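Local coordinates for putative ABC-transporter ATP-binding protein (Alicyclobacillus acidocaldarius, PDB 1Z47) that is probably the ATP-binding and ATP-hydrolysing subunit of an ABC transporter thought to import sulfate, at residues B[247-261]-B[274-286]. Numbering follows the deposited sequence.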
# COMPACT_ATOMS: atom_id res chain seq x y z
N GLY B 247 -0.16 -0.37 -12.36
CA GLY B 247 -1.31 -1.26 -12.31
C GLY B 247 -0.80 -2.65 -11.99
O GLY B 247 0.37 -2.84 -11.67
N GLU B 248 -1.68 -3.63 -12.08
CA GLU B 248 -1.33 -5.00 -11.79
C GLU B 248 -1.27 -5.76 -13.10
O GLU B 248 -1.95 -5.39 -14.07
CB GLU B 248 -2.36 -5.60 -10.85
CG GLU B 248 -2.22 -4.99 -9.44
CD GLU B 248 -3.37 -5.33 -8.51
OE1 GLU B 248 -4.34 -4.54 -8.45
OE2 GLU B 248 -3.29 -6.39 -7.84
N SER B 249 -0.47 -6.82 -13.15
CA SER B 249 -0.38 -7.57 -14.40
C SER B 249 0.11 -8.99 -14.29
O SER B 249 0.75 -9.38 -13.32
CB SER B 249 0.52 -6.82 -15.40
OG SER B 249 1.80 -6.53 -14.84
N ASN B 250 -0.27 -9.78 -15.29
CA ASN B 250 0.20 -11.14 -15.42
C ASN B 250 1.14 -10.90 -16.61
O ASN B 250 0.74 -10.27 -17.59
CB ASN B 250 -0.94 -12.08 -15.82
CG ASN B 250 -1.88 -12.37 -14.65
OD1 ASN B 250 -1.61 -13.21 -13.78
ND2 ASN B 250 -3.00 -11.65 -14.63
N VAL B 251 2.38 -11.35 -16.52
CA VAL B 251 3.32 -11.15 -17.61
C VAL B 251 3.96 -12.48 -17.94
O VAL B 251 4.50 -13.17 -17.06
CB VAL B 251 4.44 -10.15 -17.21
CG1 VAL B 251 5.31 -9.84 -18.43
CG2 VAL B 251 3.83 -8.86 -16.61
N TRP B 252 3.88 -12.88 -19.21
CA TRP B 252 4.45 -14.15 -19.62
C TRP B 252 5.08 -14.07 -20.98
O TRP B 252 4.72 -13.22 -21.78
CB TRP B 252 3.40 -15.25 -19.68
CG TRP B 252 2.48 -15.29 -18.54
CD1 TRP B 252 1.21 -14.80 -18.51
CD2 TRP B 252 2.72 -15.88 -17.26
NE1 TRP B 252 0.64 -15.06 -17.30
CE2 TRP B 252 1.54 -15.71 -16.51
CE3 TRP B 252 3.82 -16.52 -16.68
CZ2 TRP B 252 1.43 -16.17 -15.19
CZ3 TRP B 252 3.70 -16.98 -15.36
CH2 TRP B 252 2.52 -16.80 -14.64
N THR B 253 5.98 -15.01 -21.24
CA THR B 253 6.67 -15.04 -22.52
C THR B 253 5.92 -15.99 -23.44
O THR B 253 5.37 -17.01 -23.00
CB THR B 253 8.13 -15.53 -22.35
OG1 THR B 253 8.81 -14.69 -21.41
CG2 THR B 253 8.88 -15.50 -23.70
N ARG B 254 5.90 -15.65 -24.71
CA ARG B 254 5.29 -16.51 -25.72
C ARG B 254 6.15 -16.32 -26.95
O ARG B 254 6.76 -15.26 -27.12
CB ARG B 254 3.83 -16.10 -26.07
CG ARG B 254 2.79 -16.40 -24.99
CD ARG B 254 2.54 -17.85 -24.75
NE ARG B 254 1.46 -18.06 -23.78
CZ ARG B 254 1.62 -18.17 -22.46
NH1 ARG B 254 2.83 -18.08 -21.91
NH2 ARG B 254 0.57 -18.39 -21.68
N ALA B 255 6.23 -17.35 -27.78
CA ALA B 255 7.02 -17.26 -29.02
C ALA B 255 6.01 -17.04 -30.13
O ALA B 255 4.94 -17.65 -30.12
CB ALA B 255 7.81 -18.57 -29.27
N VAL B 256 6.34 -16.20 -31.09
CA VAL B 256 5.43 -15.94 -32.18
C VAL B 256 5.50 -17.02 -33.27
O VAL B 256 6.60 -17.40 -33.69
CB VAL B 256 5.77 -14.60 -32.83
CG1 VAL B 256 4.84 -14.33 -33.99
CG2 VAL B 256 5.73 -13.50 -31.78
N GLN B 257 4.35 -17.53 -33.71
CA GLN B 257 4.32 -18.52 -34.79
C GLN B 257 3.02 -18.26 -35.56
O GLN B 257 1.96 -18.08 -34.96
CB GLN B 257 4.37 -19.95 -34.23
CG GLN B 257 4.77 -21.00 -35.27
CD GLN B 257 5.03 -22.37 -34.64
OE1 GLN B 257 4.77 -22.57 -33.47
NE2 GLN B 257 5.55 -23.31 -35.43
N ASN B 258 3.13 -18.20 -36.89
CA ASN B 258 1.98 -17.93 -37.76
C ASN B 258 1.34 -16.58 -37.40
O ASN B 258 0.11 -16.44 -37.40
CB ASN B 258 0.94 -19.05 -37.64
CG ASN B 258 1.53 -20.41 -37.90
OD1 ASN B 258 2.27 -20.60 -38.86
ND2 ASN B 258 1.22 -21.38 -37.03
N GLY B 259 2.20 -15.60 -37.10
CA GLY B 259 1.76 -14.25 -36.74
C GLY B 259 0.88 -14.11 -35.49
O GLY B 259 0.12 -13.15 -35.37
N ARG B 260 0.99 -15.04 -34.55
CA ARG B 260 0.18 -15.00 -33.34
C ARG B 260 0.83 -15.72 -32.17
O ARG B 260 1.82 -16.43 -32.35
CB ARG B 260 -1.19 -15.66 -33.63
CG ARG B 260 -1.11 -17.14 -33.97
CD ARG B 260 -2.39 -17.66 -34.66
NE ARG B 260 -2.34 -19.11 -34.85
CZ ARG B 260 -2.28 -19.72 -36.03
NH1 ARG B 260 -2.27 -19.00 -37.15
NH2 ARG B 260 -2.18 -21.04 -36.10
N ILE B 261 0.29 -15.50 -30.97
CA ILE B 261 0.75 -16.23 -29.81
C ILE B 261 -0.49 -16.89 -29.21
O ILE B 261 -1.61 -16.42 -29.43
CB ILE B 261 1.44 -15.33 -28.76
CG1 ILE B 261 0.52 -14.17 -28.36
CG2 ILE B 261 2.76 -14.83 -29.32
CD1 ILE B 261 1.04 -13.37 -27.14
N VAL B 274 6.80 -7.80 -35.73
CA VAL B 274 7.49 -8.73 -34.86
C VAL B 274 7.71 -9.96 -35.73
O VAL B 274 6.75 -10.51 -36.29
CB VAL B 274 6.64 -9.12 -33.67
CG1 VAL B 274 7.47 -10.00 -32.73
CG2 VAL B 274 6.10 -7.87 -32.97
N SER B 275 8.95 -10.40 -35.81
CA SER B 275 9.32 -11.56 -36.63
C SER B 275 8.88 -12.92 -36.13
O SER B 275 8.74 -13.14 -34.92
CB SER B 275 10.84 -11.60 -36.81
OG SER B 275 11.31 -10.37 -37.32
N GLU B 276 8.66 -13.84 -37.07
CA GLU B 276 8.30 -15.21 -36.72
C GLU B 276 9.43 -15.75 -35.83
O GLU B 276 10.60 -15.46 -36.09
CB GLU B 276 8.20 -16.09 -37.98
CG GLU B 276 6.91 -15.92 -38.76
CD GLU B 276 5.71 -16.44 -38.00
OE1 GLU B 276 5.55 -17.68 -37.90
OE2 GLU B 276 4.93 -15.60 -37.47
N GLY B 277 9.09 -16.52 -34.80
CA GLY B 277 10.11 -17.11 -33.94
C GLY B 277 10.68 -16.24 -32.83
O GLY B 277 11.38 -16.74 -31.95
N SER B 278 10.40 -14.95 -32.85
CA SER B 278 10.90 -14.07 -31.79
C SER B 278 10.03 -14.21 -30.55
O SER B 278 8.87 -14.60 -30.64
CB SER B 278 10.84 -12.63 -32.26
OG SER B 278 9.47 -12.25 -32.32
N GLU B 279 10.57 -13.86 -29.38
CA GLU B 279 9.78 -13.97 -28.15
C GLU B 279 9.18 -12.62 -27.75
O GLU B 279 9.80 -11.57 -28.00
CB GLU B 279 10.66 -14.49 -27.01
CG GLU B 279 11.19 -15.90 -27.26
CD GLU B 279 12.07 -16.40 -26.14
OE1 GLU B 279 12.84 -15.60 -25.57
OE2 GLU B 279 12.01 -17.61 -25.82
N VAL B 280 7.98 -12.64 -27.18
CA VAL B 280 7.33 -11.40 -26.73
C VAL B 280 6.82 -11.65 -25.32
O VAL B 280 6.70 -12.82 -24.88
CB VAL B 280 6.06 -11.03 -27.56
CG1 VAL B 280 6.41 -10.75 -28.99
CG2 VAL B 280 5.06 -12.18 -27.50
N ALA B 281 6.53 -10.56 -24.62
CA ALA B 281 5.95 -10.63 -23.29
C ALA B 281 4.48 -10.29 -23.51
O ALA B 281 4.17 -9.29 -24.14
CB ALA B 281 6.58 -9.58 -22.33
N VAL B 282 3.59 -11.13 -23.03
CA VAL B 282 2.17 -10.84 -23.14
C VAL B 282 1.84 -10.27 -21.75
O VAL B 282 2.22 -10.87 -20.73
CB VAL B 282 1.34 -12.10 -23.36
CG1 VAL B 282 -0.05 -11.72 -23.85
CG2 VAL B 282 2.04 -13.00 -24.32
N VAL B 283 1.17 -9.13 -21.71
CA VAL B 283 0.78 -8.52 -20.44
C VAL B 283 -0.75 -8.48 -20.36
O VAL B 283 -1.40 -7.89 -21.21
CB VAL B 283 1.38 -7.10 -20.32
CG1 VAL B 283 1.02 -6.47 -18.96
CG2 VAL B 283 2.89 -7.18 -20.43
N VAL B 284 -1.31 -9.13 -19.35
CA VAL B 284 -2.76 -9.17 -19.18
C VAL B 284 -3.12 -8.82 -17.75
O VAL B 284 -2.67 -9.48 -16.81
CB VAL B 284 -3.32 -10.60 -19.53
CG1 VAL B 284 -4.84 -10.64 -19.34
CG2 VAL B 284 -2.92 -10.98 -20.97
N ARG B 285 -3.91 -7.76 -17.58
CA ARG B 285 -4.31 -7.34 -16.24
C ARG B 285 -5.33 -8.29 -15.63
O ARG B 285 -6.21 -8.79 -16.31
CB ARG B 285 -4.82 -5.89 -16.29
CG ARG B 285 -3.71 -4.92 -16.73
CD ARG B 285 -4.02 -3.48 -16.36
NE ARG B 285 -3.14 -2.52 -17.00
CZ ARG B 285 -1.93 -2.20 -16.57
NH1 ARG B 285 -1.43 -2.77 -15.48
NH2 ARG B 285 -1.22 -1.30 -17.23
N PRO B 286 -5.21 -8.57 -14.32
CA PRO B 286 -6.11 -9.50 -13.63
C PRO B 286 -7.61 -9.29 -13.88
O PRO B 286 -8.38 -10.25 -13.96
CB PRO B 286 -5.75 -9.30 -12.16
CG PRO B 286 -4.26 -9.02 -12.22
CD PRO B 286 -4.20 -8.03 -13.40
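Val256 CG1 touches Glu276 OE2 at 3.7 Å; these two residues lie beyond the strand ends, and with Val282, within the ladder, they bury the most surface. Strands 250-255 and 279-284 run antiparallel, at 151° between their directions. Val256 CG2 rests against both Val280 CG1 and Val274 CG1, each at 4.0 Å. Its backbone extends the ladder, N bonding to Ser278 O and O accepting from Gly277 N. Val282, on the face shared with Trp252 and Arg254, lays CG2 against Arg254 CG at 3.5 Å; the arginine, bent at chi2 (-68°), turns its guanidinium away toward Glu323, a salt-bridge partner. Glu276, bent at chi2 (-67°), carries its carboxylate to the type I' turn 257-260. There OE1 takes Asn258 N on its syn lone pair at 2.7 Å, and OE2 takes Gly259 N at 2.8 Å from the syn side, somewhat out of plane. At the far end Val284 O receives Asn250 N (2.9 Å) and ND2 (3.1 Å) from opposite faces of its plane, while Asn250 OD1 accepts from Glu326 N. Strand 351-354 completes a small three-stranded sheet in the C-terminal part, within whose CysA regulatory-domain family region both segments fall. Two N-H bonds to one carboxylate tie turn 275-278 to turn 257-260, would help hold the latter's shape, and probably stabilise the negative charge.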